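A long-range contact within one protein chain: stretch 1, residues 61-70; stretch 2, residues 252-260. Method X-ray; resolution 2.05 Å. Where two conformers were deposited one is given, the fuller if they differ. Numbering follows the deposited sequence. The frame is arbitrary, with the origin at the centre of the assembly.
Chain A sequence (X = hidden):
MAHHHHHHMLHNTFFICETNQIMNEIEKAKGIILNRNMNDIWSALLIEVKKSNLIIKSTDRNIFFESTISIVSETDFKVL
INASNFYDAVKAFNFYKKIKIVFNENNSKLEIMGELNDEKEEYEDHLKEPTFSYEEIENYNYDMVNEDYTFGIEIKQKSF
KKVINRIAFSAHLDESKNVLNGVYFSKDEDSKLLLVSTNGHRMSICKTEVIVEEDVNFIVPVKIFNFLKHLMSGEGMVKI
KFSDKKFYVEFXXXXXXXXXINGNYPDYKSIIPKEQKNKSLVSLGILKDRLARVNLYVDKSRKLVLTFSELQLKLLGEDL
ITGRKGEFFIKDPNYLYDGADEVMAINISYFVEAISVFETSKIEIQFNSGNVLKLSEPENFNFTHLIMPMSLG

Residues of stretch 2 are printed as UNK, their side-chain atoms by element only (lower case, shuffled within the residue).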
# COMPACT_ATOMS: atom_id res chain seq x y z
N ARG A 61 -21.51 -9.67 15.70
CA ARG A 61 -22.87 -9.79 16.22
C ARG A 61 -23.79 -10.45 15.18
O ARG A 61 -24.97 -10.66 15.45
CB ARG A 61 -23.44 -8.44 16.70
CG ARG A 61 -22.42 -7.68 17.61
CD ARG A 61 -23.00 -6.44 18.26
NE ARG A 61 -23.98 -6.79 19.28
CZ ARG A 61 -24.66 -5.90 20.00
NH1 ARG A 61 -25.54 -6.31 20.90
NH2 ARG A 61 -24.44 -4.60 19.83
N ASN A 62 -23.27 -10.82 14.01
CA ASN A 62 -24.00 -11.66 13.06
C ASN A 62 -23.22 -12.92 12.74
O ASN A 62 -23.75 -14.03 12.89
CB ASN A 62 -24.29 -10.87 11.78
CG ASN A 62 -25.28 -11.58 10.87
OD1 ASN A 62 -25.14 -12.76 10.58
ND2 ASN A 62 -26.30 -10.85 10.43
N ILE A 63 -21.97 -12.80 12.30
CA ILE A 63 -21.06 -13.92 12.15
C ILE A 63 -20.46 -14.22 13.51
O ILE A 63 -20.05 -13.30 14.24
CB ILE A 63 -19.95 -13.57 11.13
CG1 ILE A 63 -20.55 -13.39 9.73
CG2 ILE A 63 -18.87 -14.64 11.15
CD1 ILE A 63 -19.63 -12.74 8.73
N PHE A 64 -20.43 -15.50 13.88
CA PHE A 64 -19.84 -15.97 15.12
C PHE A 64 -18.74 -16.94 14.75
O PHE A 64 -18.97 -17.90 14.02
CB PHE A 64 -20.89 -16.61 16.04
CG PHE A 64 -21.82 -15.61 16.64
CD1 PHE A 64 -22.92 -15.17 15.95
CD2 PHE A 64 -21.53 -15.06 17.88
CE1 PHE A 64 -23.76 -14.22 16.51
CE2 PHE A 64 -22.36 -14.11 18.44
CZ PHE A 64 -23.48 -13.69 17.75
N PHE A 65 -17.53 -16.67 15.23
CA PHE A 65 -16.34 -17.39 14.81
C PHE A 65 -15.70 -18.03 16.02
O PHE A 65 -15.63 -17.42 17.09
CB PHE A 65 -15.34 -16.45 14.11
CG PHE A 65 -13.98 -17.07 13.88
CD1 PHE A 65 -13.72 -17.78 12.72
CD2 PHE A 65 -12.95 -16.90 14.80
CE1 PHE A 65 -12.48 -18.34 12.48
CE2 PHE A 65 -11.70 -17.46 14.58
CZ PHE A 65 -11.45 -18.17 13.42
N GLU A 66 -15.20 -19.25 15.85
CA GLU A 66 -14.50 -19.92 16.93
C GLU A 66 -13.38 -20.78 16.36
O GLU A 66 -13.59 -21.51 15.39
CB GLU A 66 -15.50 -20.76 17.74
CG GLU A 66 -14.90 -21.93 18.45
CD GLU A 66 -15.87 -22.58 19.42
OE1 GLU A 66 -15.54 -23.68 19.90
OE2 GLU A 66 -16.94 -22.00 19.67
N SER A 67 -12.19 -20.66 16.95
CA SER A 67 -11.03 -21.47 16.58
C SER A 67 -10.39 -22.03 17.84
O SER A 67 -10.55 -21.49 18.94
CB SER A 67 -9.99 -20.66 15.80
OG SER A 67 -9.35 -19.71 16.63
N THR A 68 -9.65 -23.12 17.66
CA THR A 68 -9.01 -23.79 18.79
C THR A 68 -7.59 -24.18 18.42
O THR A 68 -7.33 -24.61 17.29
CB THR A 68 -9.81 -25.04 19.21
OG1 THR A 68 -9.15 -25.69 20.29
CG2 THR A 68 -9.93 -26.01 18.05
N ILE A 69 -6.67 -24.00 19.37
CA ILE A 69 -5.28 -24.39 19.21
C ILE A 69 -4.81 -25.03 20.51
O ILE A 69 -5.36 -24.77 21.59
CB ILE A 69 -4.37 -23.21 18.85
CG1 ILE A 69 -4.41 -22.16 19.96
CG2 ILE A 69 -4.75 -22.62 17.50
CD1 ILE A 69 -3.37 -21.02 19.79
N SER A 70 -3.77 -25.84 20.40
CA SER A 70 -3.22 -26.53 21.56
C SER A 70 -2.31 -25.59 22.33
O SER A 70 -1.55 -24.82 21.74
CB SER A 70 -2.45 -27.77 21.12
OG SER A 70 -3.35 -28.74 20.61
N UNK A 252 -11.27 -28.02 9.70
CA UNK A 252 -10.02 -27.95 10.46
C UNK A 252 -10.30 -27.57 11.90
O UNK A 252 -11.11 -28.22 12.56
c UNK A 252 -9.06 -26.98 9.79
o UNK A 252 -8.54 -26.68 7.47
o UNK A 252 -8.31 -28.69 8.29
c UNK A 252 -8.60 -27.48 8.42
N UNK A 253 -9.70 -26.49 12.41
CA UNK A 253 -9.91 -26.12 13.80
C UNK A 253 -10.89 -24.95 13.95
O UNK A 253 -10.83 -24.22 14.94
n UNK A 253 -7.08 -23.89 14.53
c UNK A 253 -7.76 -24.73 13.76
c UNK A 253 -8.57 -25.80 14.48
o UNK A 253 -7.74 -24.66 12.53
N UNK A 254 -11.83 -24.80 13.00
CA UNK A 254 -12.73 -23.66 12.95
C UNK A 254 -14.19 -24.08 12.99
O UNK A 254 -14.58 -25.15 12.51
c UNK A 254 -10.57 -21.31 12.37
c UNK A 254 -9.26 -20.87 12.26
c UNK A 254 -12.48 -22.81 11.69
o UNK A 254 -7.12 -21.05 11.20
c UNK A 254 -11.05 -22.33 11.55
c UNK A 254 -8.42 -21.46 11.33
c UNK A 254 -10.19 -22.90 10.62
c UNK A 254 -8.89 -22.47 10.50
N UNK A 255 -15.01 -23.21 13.60
CA UNK A 255 -16.46 -23.29 13.54
C UNK A 255 -16.94 -21.87 13.35
O UNK A 255 -16.44 -20.95 13.99
c UNK A 255 -16.53 -25.29 15.14
c UNK A 255 -16.76 -27.25 16.71
c UNK A 255 -17.07 -23.91 14.80
c UNK A 255 -17.15 -25.81 16.44
n UNK A 255 -17.25 -27.72 18.04
N UNK A 256 -17.85 -21.68 12.40
CA UNK A 256 -18.35 -20.35 12.05
C UNK A 256 -19.84 -20.46 11.79
O UNK A 256 -20.30 -21.46 11.22
c UNK A 256 -17.68 -18.25 10.79
c UNK A 256 -17.63 -19.78 10.80
c UNK A 256 -16.18 -20.25 10.75
c UNK A 256 -15.49 -19.88 9.50
N UNK A 257 -20.59 -19.44 12.18
CA UNK A 257 -22.02 -19.42 11.94
C UNK A 257 -22.47 -17.98 11.69
O UNK A 257 -21.80 -17.03 12.10
c UNK A 257 -22.80 -20.01 13.12
N UNK A 258 -23.60 -17.85 10.99
CA UNK A 258 -24.22 -16.54 10.82
C UNK A 258 -25.71 -16.74 10.58
O UNK A 258 -26.18 -17.87 10.44
s UNK A 258 -23.99 -16.42 7.99
c UNK A 258 -23.58 -15.77 9.66
N UNK A 259 -26.45 -15.64 10.57
CA UNK A 259 -27.89 -15.70 10.34
C UNK A 259 -28.19 -15.65 8.85
O UNK A 259 -27.46 -15.03 8.06
c UNK A 259 -28.62 -14.54 11.01
o UNK A 259 -28.59 -14.69 12.41
N UNK A 260 -29.27 -16.33 8.47
CA UNK A 260 -29.77 -16.24 7.11
C UNK A 260 -30.59 -14.96 6.93
O UNK A 260 -31.10 -14.37 7.88
c UNK A 260 -30.96 -19.94 6.78
c UNK A 260 -28.75 -18.98 6.07
c UNK A 260 -30.64 -17.46 6.78
c UNK A 260 -29.95 -18.81 6.99
O HOH W 1 -13.21 -24.59 16.58

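Position 252 has four side-chain atoms: two carbons, the second carrying two oxygens. That is a carboxylate one carbon from the backbone. It lies out of reach of stretch 1. The residue is Asp252.

Position 253 also has two carbons, but the second carries one oxygen and one nitrogen, a terminal amide. The nitrogen lies 2.9 Å from Thr68 O and donates a hydrogen bond to it. The residue is Asn253. Its CB points toward stretch 1. Its backbone O accepts from Thr68 N at 3.2 Å.

Position 254 has one carbon, then a six-carbon ring bearing an oxygen. A ring carbon lies 3.4 Å from Phe65 CZ. The residue is Tyr254. That carbon, CD1, is also 3.5 Å from Ser67 CB. The two rings meet rim to rim, with planes at 37°.

Position 255 is an unbranched row of four carbons ending in nitrogen. The third carbon lies 4.4 Å from Glu66 OE1. The residue is Lys255. The charged Lys255 NZ is 4.8 Å from Glu66 OE1, too far for a salt bridge. The backbones do bond: Glu66 N to Lys255 O and Lys255 N to Glu66 O, both 2.8 Å.

Position 256 has four carbons, forked at the first, one arm two carbons long. The one-carbon arm lies 3.8 Å from Ile63 CG2. This is Ile256. Its CG1 lies 4.0 Å from Phe65 CD1.

Position 257 has a single side-chain carbon. Its backbone O accepts from Phe64 N at 2.7 Å. It is Ala257. Ala257 N donates to Phe64 O at 2.9 Å.

Position 258 has one carbon and one sulfur. Its CB packs 3.9 Å from Ile63 CG1. It is Cys258.

Position 259 has one carbon and one oxygen. Its backbone N donates to Asn62 OD1 at 3.2 Å. It is Ser259.

Position 260 has four carbons, forked at the second. Its CB points away from stretch 1. It is Leu260.

The contact joins two antiparallel strands by paired backbone hydrogen bonds at Phe64 with Ala257 and Glu66 with Lys255. Side chains alternate between the sheet faces. Phe65, Ser67, Tyr254 and Ile256 share one face, where apolar contacts add to the pairing. Phe64, Glu66, Lys255 and Ala257 share the other. An asparagine side chain extends the bonding at each end: Asn62 takes a backbone N-H, and Asn253 gives an N-H to a backbone carbonyl. A water donates to Asn253 O at 2.9 Å and weakly to Glu66 O at 3.3 Å, linking the two stretches.

Stretch 2, residues 252-260: DNYKIACSL
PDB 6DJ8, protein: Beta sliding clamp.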